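Local atomic coordinates of 3-oxo-tetronate kinase (Salmonella typhimurium, PDB entry 3DQQ), a protein that probably catalyses the ATP-dependent phosphorylation of 3-oxo-tetronate to 3-oxo-tetronate 4-phosphate, as a member of the four-carbon acid sugar kinase family. Residues D10-A15 with T29-D34; Q210-R215 with W234-V239; A269-H274 with A310-A315; P381-G386 with I413-E418. All blocks are in the same frame, centred on the assembly; numbering follows the deposited sequence.

Interaction 1 of 4, residues D10-A15 with T29-D34; sequences DDFTGA and TVQIND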
loop_
_atom_site.group_PDB
_atom_site.type_symbol
_atom_site.label_atom_id
_atom_site.label_comp_id
_atom_site.label_asym_id
_atom_site.label_seq_id
_atom_site.Cartn_x
_atom_site.Cartn_y
_atom_site.Cartn_z
ATOM N N ASP A 10 23.711 -0.185 -7.034
ATOM C CA ASP A 10 22.885 1.004 -7.026
ATOM C C ASP A 10 21.830 1.074 -5.937
ATOM O O ASP A 10 20.968 1.982 -5.981
ATOM C CB ASP A 10 22.225 1.224 -8.403
ATOM C CG ASP A 10 21.064 0.227 -8.728
ATOM O OD1 ASP A 10 20.909 -0.836 -8.062
ATOM O OD2 ASP A 10 20.311 0.525 -9.706
ATOM N N ASP A 11 21.868 0.144 -4.983
ATOM C CA ASP A 11 20.912 0.137 -3.882
ATOM C C ASP A 11 21.329 -0.841 -2.809
ATOM O O ASP A 11 22.279 -1.604 -2.978
ATOM C CB ASP A 11 19.494 -0.158 -4.374
ATOM C CG ASP A 11 19.105 -1.683 -4.358
ATOM O OD1 ASP A 11 19.987 -2.568 -4.172
ATOM O OD2 ASP A 11 17.882 -2.025 -4.561
ATOM N N PHE A 12 20.589 -0.874 -1.726
ATOM C CA PHE A 12 20.984 -1.628 -0.566
ATOM C C PHE A 12 20.521 -3.077 -0.651
ATOM O O PHE A 12 21.291 -3.961 -0.448
ATOM C CB PHE A 12 20.436 -0.960 0.688
ATOM C CG PHE A 12 20.834 -1.640 1.942
ATOM C CD1 PHE A 12 21.971 -1.231 2.630
ATOM C CD2 PHE A 12 20.095 -2.708 2.425
ATOM C CE1 PHE A 12 22.363 -1.876 3.775
ATOM C CE2 PHE A 12 20.465 -3.366 3.578
ATOM C CZ PHE A 12 21.609 -2.963 4.253
ATOM N N THR A 13 19.263 -3.331 -0.902
ATOM C CA THR A 13 18.801 -4.702 -1.015
ATOM C C THR A 13 19.519 -5.526 -2.094
ATOM O O THR A 13 19.840 -6.678 -1.880
ATOM C CB THR A 13 17.304 -4.662 -1.287
ATOM O OG1 THR A 13 16.691 -4.282 -0.064
ATOM C CG2 THR A 13 16.707 -6.022 -1.784
ATOM N N GLY A 14 19.761 -4.930 -3.251
ATOM C CA GLY A 14 20.541 -5.561 -4.269
ATOM C C GLY A 14 22.013 -5.678 -3.949
ATOM O O GLY A 14 22.640 -6.609 -4.419
ATOM N N ALA A 15 22.599 -4.732 -3.208
ATOM C CA ALA A 15 23.974 -4.911 -2.765
ATOM C C ALA A 15 24.010 -6.189 -1.987
ATOM O O ALA A 15 24.841 -7.034 -2.245
ATOM C CB ALA A 15 24.450 -3.777 -1.889
ATOM N N THR A 29 32.879 -12.162 1.315
ATOM C CA THR A 29 32.495 -10.852 0.824
ATOM C C THR A 29 32.075 -9.938 1.973
ATOM O O THR A 29 31.278 -10.325 2.802
ATOM C CB THR A 29 31.289 -10.986 -0.127
ATOM O OG1 THR A 29 31.658 -11.839 -1.210
ATOM C CG2 THR A 29 30.841 -9.625 -0.647
ATOM N N VAL A 30 32.602 -8.725 2.002
ATOM C CA VAL A 30 32.139 -7.703 2.896
ATOM C C VAL A 30 31.273 -6.728 2.088
ATOM O O VAL A 30 31.617 -6.423 0.965
ATOM C CB VAL A 30 33.318 -6.931 3.443
ATOM C CG1 VAL A 30 32.807 -5.611 4.002
ATOM C CG2 VAL A 30 34.093 -7.781 4.447
ATOM N N GLN A 31 30.151 -6.266 2.635
ATOM C CA GLN A 31 29.420 -5.148 2.054
ATOM C C GLN A 31 29.734 -3.930 2.857
ATOM O O GLN A 31 29.689 -3.996 4.068
ATOM C CB GLN A 31 27.926 -5.385 2.109
ATOM C CG GLN A 31 27.021 -4.200 1.639
ATOM C CD GLN A 31 25.521 -4.598 1.623
ATOM O OE1 GLN A 31 25.197 -5.781 1.523
ATOM N NE2 GLN A 31 24.618 -3.614 1.725
ATOM N N ILE A 32 30.049 -2.817 2.196
ATOM C CA ILE A 32 30.238 -1.531 2.868
ATOM C C ILE A 32 29.175 -0.582 2.360
ATOM O O ILE A 32 29.002 -0.470 1.169
ATOM C CB ILE A 32 31.619 -0.897 2.581
ATOM C CG1 ILE A 32 32.726 -1.861 2.997
ATOM C CG2 ILE A 32 31.717 0.487 3.267
ATOM C CD1 ILE A 32 34.190 -1.390 2.700
ATOM N N ASN A 33 28.491 0.139 3.245
ATOM C CA ASN A 33 27.452 1.094 2.798
ATOM C C ASN A 33 27.990 2.492 2.668
ATOM O O ASN A 33 28.685 2.958 3.526
ATOM C CB ASN A 33 26.251 1.000 3.705
ATOM C CG ASN A 33 25.721 -0.433 3.759
ATOM O OD1 ASN A 33 25.557 -1.090 2.687
ATOM N ND2 ASN A 33 25.541 -0.970 4.987
ATOM N N ASP A 34 27.702 3.117 1.537
ATOM C CA ASP A 34 28.310 4.355 1.106
ATOM C C ASP A 34 29.764 4.172 0.729
ATOM O O ASP A 34 30.370 3.156 1.054
ATOM C CB ASP A 34 28.166 5.420 2.173
ATOM C CG ASP A 34 27.928 6.855 1.579
ATOM O OD1 ASP A 34 28.178 7.114 0.329
ATOM O OD2 ASP A 34 27.485 7.726 2.400
#
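The first turn of helix 12-24 meets strand 29-33 within the sugar-binding domain, with Phe12 and Ala15 of the helix packing on Gln31 and Asn33 of the strand. Gln31 is the centre of the contact. Its CG is anti to the backbone N (chi1 174°) and the chain stays extended beyond it, which carries the amide straight across to the helix. There Gln31 NE2 lies over one face of the Phe12 ring, displaced toward the rim, 3.5 Å from Phe12 CE1. The amide and ring planes are steeply inclined to each other, 61° apart. The same nitrogen also rests on the methyl of Ala15, 3.6 Å from Ala15 CB. Asn33 comes in beside the ring: its OD1 lies 3.5 Å from Phe12 CE1, and its ND2 sits at the ring edge, in plane. What ties the two amides together is the bond from Gln31 NE2 to Asn33 OD1, 2.9 Å long and fairly straight, in the carbonyl plane and on a lone pair of that oxygen. It probably restrains the rotation of both amides beside Phe12. On the helix side, Asp11 is the N-cap, and its OD1 accepts from Gly14 N. Strand 29-33 itself runs between strands 46-50 and 376-382: Ala15 packs on Val48 and Ser50 of the former, while Gln31 and Asn33 touch Phe377 of the latter.

Interaction 2 of 4, residues Q210-R215 with W234-V239; sequences QGEVLR and WAKHGV
Arg215 lays its aliphatic chain across the six-membered ring of Trp234, the two side chains meeting at about a right angle. From CB the chain swings out with CG anti to the backbone N (chi1 -157°), and CG is the first atom to touch, 3.5 Å from Trp234 CZ2. One carbon further on, Arg215 CD comes within 3.7 Å of Trp234 CH2 and makes an off-centre CH-pi contact, 4.2 Å from the centroid of the six-membered ring and 29° off its normal. The chain then bends at chi3, and the guanidinium plane ends up 39° from that of the indole, with CH2 approaching it obliquely. NE and NH2 both find hydrogen-bond partners close by in the chain. The contact joins the ends of two successive helices of the fold, 204-214 and 224-235, which are connected through strand 219-222. Trp234 lies in the last turn of the second helix, and the chain then reverses in a type I beta turn from Ala235 to Gly238. Lys236, inside that turn, sends an extended side chain back across to the first helix. Its NZ forms a salt bridge with Glu212 OE1 at 3.3 Å, weak as a hydrogen bond, the two side chains crossing perpendicularly. Glu212 OE2 is farther from the same nitrogen, at 3.8 Å. All of this lies at the surface, and Glu212, Arg215 and Trp234 each touch a neighbouring molecule in the crystal, which may influence how these side chains are placed. Trp234 also packs on Lys4 and Met27.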
loop_
_atom_site.group_PDB
_atom_site.type_symbol
_atom_site.label_atom_id
_atom_site.label_comp_id
_atom_site.label_asym_id
_atom_site.label_seq_id
_atom_site.Cartn_x
_atom_site.Cartn_y
_atom_site.Cartn_z
ATOM N N GLN A 210 28.991 -17.324 -19.218
ATOM C CA GLN A 210 29.356 -15.917 -19.298
ATOM C C GLN A 210 30.503 -15.669 -18.333
ATOM O O GLN A 210 31.492 -15.033 -18.695
ATOM C CB GLN A 210 28.189 -15.015 -18.941
ATOM C CG GLN A 210 27.030 -14.934 -19.918
ATOM C CD GLN A 210 25.874 -14.111 -19.312
ATOM O OE1 GLN A 210 26.121 -13.293 -18.430
ATOM N NE2 GLN A 210 24.633 -14.308 -19.786
ATOM N N GLY A 211 30.347 -16.205 -17.114
ATOM C CA GLY A 211 31.351 -16.125 -16.072
ATOM C C GLY A 211 32.662 -16.620 -16.585
ATOM O O GLY A 211 33.692 -16.021 -16.365
ATOM N N GLU A 212 32.630 -17.706 -17.311
ATOM C CA GLU A 212 33.849 -18.268 -17.819
ATOM C C GLU A 212 34.483 -17.408 -18.905
ATOM O O GLU A 212 35.688 -17.349 -19.027
ATOM C CB GLU A 212 33.566 -19.655 -18.375
ATOM C CG GLU A 212 34.839 -20.438 -18.744
ATOM C CD GLU A 212 34.584 -21.943 -18.859
ATOM O OE1 GLU A 212 33.451 -22.370 -18.446
ATOM O OE2 GLU A 212 35.499 -22.700 -19.350
ATOM N N VAL A 213 33.652 -16.772 -19.720
ATOM C CA VAL A 213 34.151 -15.938 -20.805
ATOM C C VAL A 213 34.742 -14.648 -20.213
ATOM O O VAL A 213 35.789 -14.213 -20.647
ATOM C CB VAL A 213 33.023 -15.628 -21.814
ATOM C CG1 VAL A 213 33.475 -14.629 -22.826
ATOM C CG2 VAL A 213 32.540 -16.920 -22.463
ATOM N N LEU A 214 34.080 -14.090 -19.193
ATOM C CA LEU A 214 34.387 -12.768 -18.673
ATOM C C LEU A 214 35.208 -12.750 -17.400
ATOM O O LEU A 214 35.356 -11.728 -16.796
ATOM C CB LEU A 214 33.093 -12.031 -18.439
ATOM C CG LEU A 214 32.221 -11.816 -19.698
ATOM C CD1 LEU A 214 30.789 -11.560 -19.246
ATOM C CD2 LEU A 214 32.765 -10.696 -20.610
ATOM N N ARG A 215 35.786 -13.874 -17.003
ATOM C CA ARG A 215 36.688 -13.896 -15.851
ATOM C C ARG A 215 37.611 -12.688 -15.737
ATOM O O ARG A 215 37.888 -12.224 -14.654
ATOM C CB ARG A 215 37.592 -15.119 -15.903
ATOM C CG ARG A 215 38.110 -15.495 -14.522
ATOM C CD ARG A 215 39.239 -16.519 -14.552
ATOM N NE ARG A 215 40.342 -16.088 -15.396
ATOM C CZ ARG A 215 41.158 -16.931 -16.020
ATOM N NH1 ARG A 215 41.024 -18.250 -15.848
ATOM N NH2 ARG A 215 42.137 -16.452 -16.788
ATOM N N TRP A 234 35.933 -18.924 -9.798
ATOM C CA TRP A 234 36.968 -18.887 -8.771
ATOM C C TRP A 234 36.748 -20.012 -7.806
ATOM O O TRP A 234 37.635 -20.408 -7.100
ATOM C CB TRP A 234 36.992 -17.543 -8.060
ATOM C CG TRP A 234 37.235 -16.440 -9.008
ATOM C CD1 TRP A 234 36.348 -15.514 -9.436
ATOM C CD2 TRP A 234 38.448 -16.176 -9.693
ATOM N NE1 TRP A 234 36.922 -14.681 -10.335
ATOM C CE2 TRP A 234 38.218 -15.063 -10.525
ATOM C CE3 TRP A 234 39.720 -16.758 -9.673
ATOM C CZ2 TRP A 234 39.216 -14.511 -11.333
ATOM C CZ3 TRP A 234 40.709 -16.217 -10.490
ATOM C CH2 TRP A 234 40.449 -15.094 -11.302
ATOM N N ALA A 235 35.548 -20.564 -7.799
ATOM C CA ALA A 235 35.271 -21.715 -6.946
ATOM C C ALA A 235 36.018 -22.910 -7.512
ATOM O O ALA A 235 36.454 -23.759 -6.743
ATOM C CB ALA A 235 33.737 -21.995 -6.848
ATOM N N LYS A 236 36.204 -22.919 -8.847
ATOM C CA LYS A 236 36.742 -24.060 -9.624
ATOM C C LYS A 236 38.031 -24.699 -9.126
ATOM O O LYS A 236 38.210 -25.896 -9.331
ATOM C CB LYS A 236 36.905 -23.712 -11.126
ATOM C CG LYS A 236 35.582 -23.735 -11.924
ATOM C CD LYS A 236 35.759 -24.112 -13.416
ATOM C CE LYS A 236 34.480 -23.819 -14.257
ATOM N NZ LYS A 236 34.766 -23.660 -15.728
ATOM N N HIS A 237 38.922 -23.952 -8.480
ATOM C CA HIS A 237 40.133 -24.598 -7.885
ATOM C C HIS A 237 40.052 -24.844 -6.344
ATOM O O HIS A 237 41.044 -25.284 -5.724
ATOM C CB HIS A 237 41.434 -23.843 -8.294
ATOM C CG HIS A 237 41.858 -24.090 -9.717
ATOM N ND1 HIS A 237 42.532 -25.235 -10.108
ATOM C CD2 HIS A 237 41.696 -23.347 -10.842
ATOM C CE1 HIS A 237 42.767 -25.183 -11.409
ATOM N NE2 HIS A 237 42.271 -24.049 -11.876
ATOM N N GLY A 238 38.883 -24.574 -5.743
ATOM C CA GLY A 238 38.647 -24.821 -4.303
ATOM C C GLY A 238 38.056 -23.634 -3.569
ATOM O O GLY A 238 38.327 -22.482 -3.927
ATOM N N VAL A 239 37.238 -23.934 -2.553
ATOM C CA VAL A 239 36.545 -22.920 -1.713
ATOM C C VAL A 239 36.783 -23.232 -0.220
ATOM O O VAL A 239 37.834 -23.741 0.125
ATOM C CB VAL A 239 34.983 -22.785 -2.042
ATOM C CG1 VAL A 239 34.736 -22.340 -3.493
ATOM C CG2 VAL A 239 34.209 -24.081 -1.711
#

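Interaction 3 of 4, residues A269-H274 with A310-A315; sequences AFYRQH and APMISA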
loop_
_atom_site.group_PDB
_atom_site.type_symbol
_atom_site.label_atom_id
_atom_site.label_comp_id
_atom_site.label_asym_id
_atom_site.label_seq_id
_atom_site.Cartn_x
_atom_site.Cartn_y
_atom_site.Cartn_z
ATOM N N ALA A 269 2.450 -12.353 13.212
ATOM C CA ALA A 269 1.310 -13.142 13.725
ATOM C C ALA A 269 1.784 -14.542 14.162
ATOM O O ALA A 269 1.401 -15.029 15.222
ATOM C CB ALA A 269 0.233 -13.228 12.700
ATOM N N PHE A 270 2.675 -15.147 13.381
ATOM C CA PHE A 270 3.200 -16.485 13.669
ATOM C C PHE A 270 4.126 -16.470 14.871
ATOM O O PHE A 270 3.841 -17.099 15.886
ATOM C CB PHE A 270 3.935 -17.025 12.435
ATOM C CG PHE A 270 4.580 -18.375 12.642
ATOM C CD1 PHE A 270 3.827 -19.540 12.548
ATOM C CD2 PHE A 270 5.954 -18.474 12.889
ATOM C CE1 PHE A 270 4.419 -20.788 12.723
ATOM C CE2 PHE A 270 6.573 -19.724 13.068
ATOM C CZ PHE A 270 5.801 -20.885 12.991
ATOM N N TYR A 271 5.213 -15.711 14.754
ATOM C CA TYR A 271 6.216 -15.619 15.804
ATOM C C TYR A 271 5.674 -15.273 17.188
ATOM O O TYR A 271 6.231 -15.733 18.195
ATOM C CB TYR A 271 7.269 -14.588 15.440
ATOM C CG TYR A 271 8.499 -14.635 16.312
ATOM C CD1 TYR A 271 8.810 -13.589 17.165
ATOM C CD2 TYR A 271 9.354 -15.733 16.275
ATOM C CE1 TYR A 271 9.945 -13.624 17.963
ATOM C CE2 TYR A 271 10.488 -15.784 17.064
ATOM C CZ TYR A 271 10.785 -14.728 17.914
ATOM O OH TYR A 271 11.912 -14.783 18.701
ATOM N N ARG A 272 4.616 -14.465 17.257
ATOM C CA ARG A 272 4.169 -13.926 18.557
ATOM C C ARG A 272 3.522 -15.001 19.467
ATOM O O ARG A 272 3.397 -14.822 20.671
ATOM C CB ARG A 272 3.239 -12.719 18.358
ATOM C CG ARG A 272 1.803 -13.047 18.445
ATOM C CD ARG A 272 0.865 -12.065 17.749
ATOM N NE ARG A 272 1.195 -10.630 17.747
ATOM C CZ ARG A 272 1.180 -9.834 18.806
ATOM N NH1 ARG A 272 0.930 -10.317 20.014
ATOM N NH2 ARG A 272 1.467 -8.560 18.662
ATOM N N GLN A 273 3.124 -16.110 18.853
ATOM C CA GLN A 273 2.698 -17.311 19.559
ATOM C C GLN A 273 3.825 -18.099 20.178
ATOM O O GLN A 273 3.572 -18.986 20.979
ATOM C CB GLN A 273 1.961 -18.211 18.587
ATOM C CG GLN A 273 0.659 -17.576 18.198
ATOM C CD GLN A 273 0.020 -18.207 17.017
ATOM O OE1 GLN A 273 0.106 -17.676 15.919
ATOM N NE2 GLN A 273 -0.645 -19.342 17.222
ATOM N N HIS A 274 5.058 -17.795 19.807
ATOM C CA HIS A 274 6.189 -18.579 20.253
ATOM C C HIS A 274 7.144 -17.816 21.132
ATOM O O HIS A 274 8.017 -18.416 21.748
ATOM C CB HIS A 274 6.958 -19.110 19.055
ATOM C CG HIS A 274 6.132 -19.972 18.161
ATOM N ND1 HIS A 274 5.982 -21.324 18.366
ATOM C CD2 HIS A 274 5.397 -19.672 17.064
ATOM C CE1 HIS A 274 5.188 -21.823 17.434
ATOM N NE2 HIS A 274 4.822 -20.841 16.628
ATOM N N ALA A 310 13.951 -15.191 20.904
ATOM C CA ALA A 310 14.123 -13.741 21.081
ATOM C C ALA A 310 12.781 -12.999 21.213
ATOM O O ALA A 310 11.855 -13.214 20.422
ATOM C CB ALA A 310 14.928 -13.144 19.904
ATOM N N PRO A 311 12.688 -12.086 22.186
ATOM C CA PRO A 311 11.562 -11.187 22.295
ATOM C C PRO A 311 11.385 -10.348 21.053
ATOM O O PRO A 311 12.356 -10.023 20.394
ATOM C CB PRO A 311 11.968 -10.277 23.441
ATOM C CG PRO A 311 12.924 -11.058 24.227
ATOM C CD PRO A 311 13.680 -11.837 23.234
ATOM N N MET A 312 10.144 -10.005 20.742
ATOM C CA MET A 312 9.823 -9.184 19.573
ATOM C C MET A 312 9.250 -7.831 19.991
ATOM O O MET A 312 8.446 -7.725 20.914
ATOM C CB MET A 312 8.825 -9.891 18.692
ATOM C CG MET A 312 8.441 -9.095 17.477
ATOM S SD MET A 312 7.390 -10.053 16.385
ATOM C CE MET A 312 8.590 -10.464 15.203
ATOM N N ILE A 313 9.698 -6.785 19.326
ATOM C CA ILE A 313 9.023 -5.502 19.408
ATOM C C ILE A 313 8.538 -5.161 18.004
ATOM O O ILE A 313 9.335 -4.922 17.084
ATOM C CB ILE A 313 9.934 -4.455 19.985
ATOM C CG1 ILE A 313 10.128 -4.803 21.440
ATOM C CG2 ILE A 313 9.364 -3.025 19.821
ATOM C CD1 ILE A 313 11.153 -3.986 22.012
ATOM N N SER A 314 7.221 -5.182 17.860
ATOM C CA SER A 314 6.580 -5.061 16.590
ATOM C C SER A 314 5.809 -3.775 16.512
ATOM O O SER A 314 5.139 -3.411 17.454
ATOM C CB SER A 314 5.612 -6.215 16.402
ATOM O OG SER A 314 4.761 -5.968 15.295
ATOM N N ALA A 315 5.898 -3.117 15.364
ATOM C CA ALA A 315 5.177 -1.904 15.081
ATOM C C ALA A 315 4.148 -2.187 13.988
ATOM O O ALA A 315 3.548 -1.279 13.430
ATOM C CB ALA A 315 6.131 -0.842 14.644
#
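Tyr271 approaches strand 312-314 edge first, so that Ala310 and Met312 meet the rim of its ring. With CG anti to the backbone N (chi1 -167°), the ring points from the last turn of helix 262-271 toward the strand, and its hydroxyl ends at the backbone of Ala310. Tyr271 OH is placed to donate to Ala310 O, which lies at the ring edge in plane, but the modelled separation is too short for the details of the bond to be relied on. Further back along the same edge, Met312 CB lies in the ring plane, 4.0 Å from Tyr271 CE1. Met312 SD stands beside the edge, 5.2 Å from the ring centroid and 75° off the normal, and the bend at chi3 turns the terminal methyl toward the ring, Met312 CE lying 3.7 Å from Tyr271 CD1. Ile413 of helix 411-417 also packs on Tyr271. The sulfur beside the ring makes this an edge-on Met-aromatic contact, part of the packing of a helix on the parallel strands of the nucleotide-binding domain, where strand 312-314 runs between 253-257 and 277-279.

Interaction 4 of 4, residues P381-G386 with I413-E418; sequences PCISPG and IRAQRE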
loop_
_atom_site.group_PDB
_atom_site.type_symbol
_atom_site.label_atom_id
_atom_site.label_comp_id
_atom_site.label_asym_id
_atom_site.label_seq_id
_atom_site.Cartn_x
_atom_site.Cartn_y
_atom_site.Cartn_z
ATOM N N PRO A 381 25.661 -16.733 5.929
ATOM C CA PRO A 381 24.735 -17.636 5.296
ATOM C C PRO A 381 23.332 -17.079 5.170
ATOM O O PRO A 381 22.958 -16.181 5.927
ATOM C CB PRO A 381 24.714 -18.823 6.232
ATOM C CG PRO A 381 25.166 -18.308 7.528
ATOM C CD PRO A 381 25.995 -17.136 7.301
ATOM N N CYS A 382 22.580 -17.628 4.216
ATOM C CA CYS A 382 21.191 -17.287 4.017
ATOM C C CYS A 382 20.246 -17.852 4.992
ATOM O O CYS A 382 20.351 -19.006 5.340
ATOM C CB CYS A 382 20.706 -17.889 2.743
ATOM S SG CYS A 382 21.240 -16.909 1.511
ATOM N N ILE A 383 19.259 -17.057 5.350
ATOM C CA ILE A 383 18.157 -17.538 6.117
ATOM C C ILE A 383 17.084 -17.808 5.082
ATOM O O ILE A 383 16.412 -18.804 5.134
ATOM C CB ILE A 383 17.735 -16.503 7.185
ATOM C CG1 ILE A 383 18.939 -16.154 8.085
ATOM C CG2 ILE A 383 16.589 -17.040 7.997
ATOM C CD1 ILE A 383 18.887 -14.810 8.737
ATOM N N SER A 384 16.937 -16.914 4.124
ATOM C CA SER A 384 15.982 -17.058 3.042
ATOM C C SER A 384 16.659 -16.362 1.909
ATOM O O SER A 384 17.617 -15.647 2.114
ATOM C CB SER A 384 14.670 -16.324 3.344
ATOM O OG SER A 384 13.838 -17.033 4.260
ATOM N N PRO A 385 16.172 -16.552 0.699
ATOM C CA PRO A 385 16.842 -15.868 -0.397
ATOM C C PRO A 385 16.834 -14.378 -0.200
ATOM O O PRO A 385 15.795 -13.811 0.112
ATOM C CB PRO A 385 15.993 -16.247 -1.608
ATOM C CG PRO A 385 15.391 -17.575 -1.215
ATOM C CD PRO A 385 15.063 -17.397 0.231
ATOM N N GLY A 386 18.008 -13.766 -0.367
ATOM C CA GLY A 386 18.179 -12.311 -0.302
ATOM C C GLY A 386 18.462 -11.831 1.110
ATOM O O GLY A 386 18.775 -10.657 1.303
ATOM N N ILE A 413 11.689 -17.418 13.404
ATOM C CA ILE A 413 12.152 -18.628 14.082
ATOM C C ILE A 413 13.383 -19.196 13.372
ATOM O O ILE A 413 14.384 -19.484 14.020
ATOM C CB ILE A 413 11.082 -19.725 14.186
ATOM C CG1 ILE A 413 9.973 -19.298 15.119
ATOM C CG2 ILE A 413 11.661 -20.959 14.787
ATOM C CD1 ILE A 413 9.070 -20.419 15.508
ATOM N N ARG A 414 13.328 -19.335 12.050
ATOM C CA ARG A 414 14.415 -20.011 11.348
ATOM C C ARG A 414 15.700 -19.274 11.563
ATOM O O ARG A 414 16.709 -19.902 11.852
ATOM C CB ARG A 414 14.116 -20.197 9.861
ATOM C CG ARG A 414 12.850 -21.095 9.682
ATOM C CD ARG A 414 12.640 -21.679 8.270
ATOM N NE ARG A 414 12.853 -20.655 7.243
ATOM C CZ ARG A 414 14.003 -20.454 6.595
ATOM N NH1 ARG A 414 15.084 -21.201 6.829
ATOM N NH2 ARG A 414 14.055 -19.485 5.690
ATOM N N ALA A 415 15.636 -17.944 11.486
ATOM C CA ALA A 415 16.778 -17.080 11.748
ATOM C C ALA A 415 17.559 -17.501 12.989
ATOM O O ALA A 415 18.759 -17.323 13.065
ATOM C CB ALA A 415 16.295 -15.660 11.911
ATOM N N GLN A 416 16.855 -18.058 13.965
ATOM C CA GLN A 416 17.441 -18.420 15.233
ATOM C C GLN A 416 17.751 -19.900 15.317
ATOM O O GLN A 416 18.812 -20.287 15.758
ATOM C CB GLN A 416 16.468 -18.053 16.349
ATOM C CG GLN A 416 16.456 -16.588 16.719
ATOM C CD GLN A 416 15.356 -16.228 17.706
ATOM O OE1 GLN A 416 14.204 -16.033 17.334
ATOM N NE2 GLN A 416 15.716 -16.120 18.960
ATOM N N ARG A 417 16.793 -20.721 14.911
ATOM C CA ARG A 417 16.834 -22.164 15.149
ATOM C C ARG A 417 17.781 -22.888 14.217
ATOM O O ARG A 417 18.402 -23.878 14.592
ATOM C CB ARG A 417 15.443 -22.768 14.958
ATOM C CG ARG A 417 14.473 -22.461 16.070
ATOM C CD ARG A 417 14.495 -23.495 17.173
ATOM N NE ARG A 417 13.477 -23.212 18.190
ATOM C CZ ARG A 417 12.158 -23.369 18.010
ATOM N NH1 ARG A 417 11.633 -23.792 16.846
ATOM N NH2 ARG A 417 11.344 -23.084 19.009
ATOM N N GLU A 418 17.876 -22.410 12.984
ATOM C CA GLU A 418 18.822 -22.984 12.041
ATOM C C GLU A 418 20.208 -22.366 12.117
ATOM O O GLU A 418 21.010 -22.599 11.241
ATOM C CB GLU A 418 18.256 -22.907 10.632
ATOM C CG GLU A 418 17.077 -23.852 10.492
ATOM C CD GLU A 418 16.104 -23.456 9.377
ATOM O OE1 GLU A 418 16.564 -22.985 8.281
ATOM O OE2 GLU A 418 14.871 -23.633 9.593
#
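Ile383, Arg414 and Ala415 bury the most surface here, where the chain leaving strand 376-382 meets helix 411-417. Ile383 contributes in two ways. Its CG2 branch leans on the helix backbone, 3.7 Å from Ala415 N, and stands 4.2 Å from the methyl carbon Ala415 CB, while also lying over one face of the Arg414 guanidinium. Its carbonyl receives that same guanidinium: Arg414 NH2 donates to Ile383 O at 2.5 Å with an N-H...O angle of 151°, coming from above the carbonyl plane rather than along a lone pair, and NH1 adds a weak bond to the same oxygen at 3.2 Å. A bend at chi3 (-45°) of the arginine directs its head toward this carbonyl. Ser384 OG lies at the guanidinium edge, 2.8 Å from Arg414 NH2. Ile383 and Ser384 together form a classic beta bulge against the start of strand 387-392, at a corner of the chain. Arg414 NH1 also makes a salt bridge with Glu418 OE1, 2.7 Å away, just past the helix end, and NE makes another with Asp408. With a carboxylate near NH1 and another at NE, the positive charge is probably well compensated, and the Ile383 carbonyl, which takes one bond and a weaker second from a single arginine, ties the bulge to the helix by polar as well as apolar contact.

Interactions 1 and 4 lie on neighbouring strands, 29-33 and 376-382, with centres 19 Å apart and nearest atoms about 5 Å apart. Interaction 4 touches interaction 3 through helix 411-417: Phe270 CE2 is 3.6 Å from Ile413 CD1, and the two centres are 16 Å apart. The three follow one another from the sugar-binding toward the nucleotide-binding domain, with a gap between 1 and 4. Of them, interaction 1 comes closest to the probable ATP site, the side chain of Phe12 being about 7 Å from Gly362; that of Met312 is about 10 Å from Ser259, and that of Ser384 about 12 Å from Gly404. Interaction 2 is remote, its centre 42 Å from that of interaction 3, across the chain's centre.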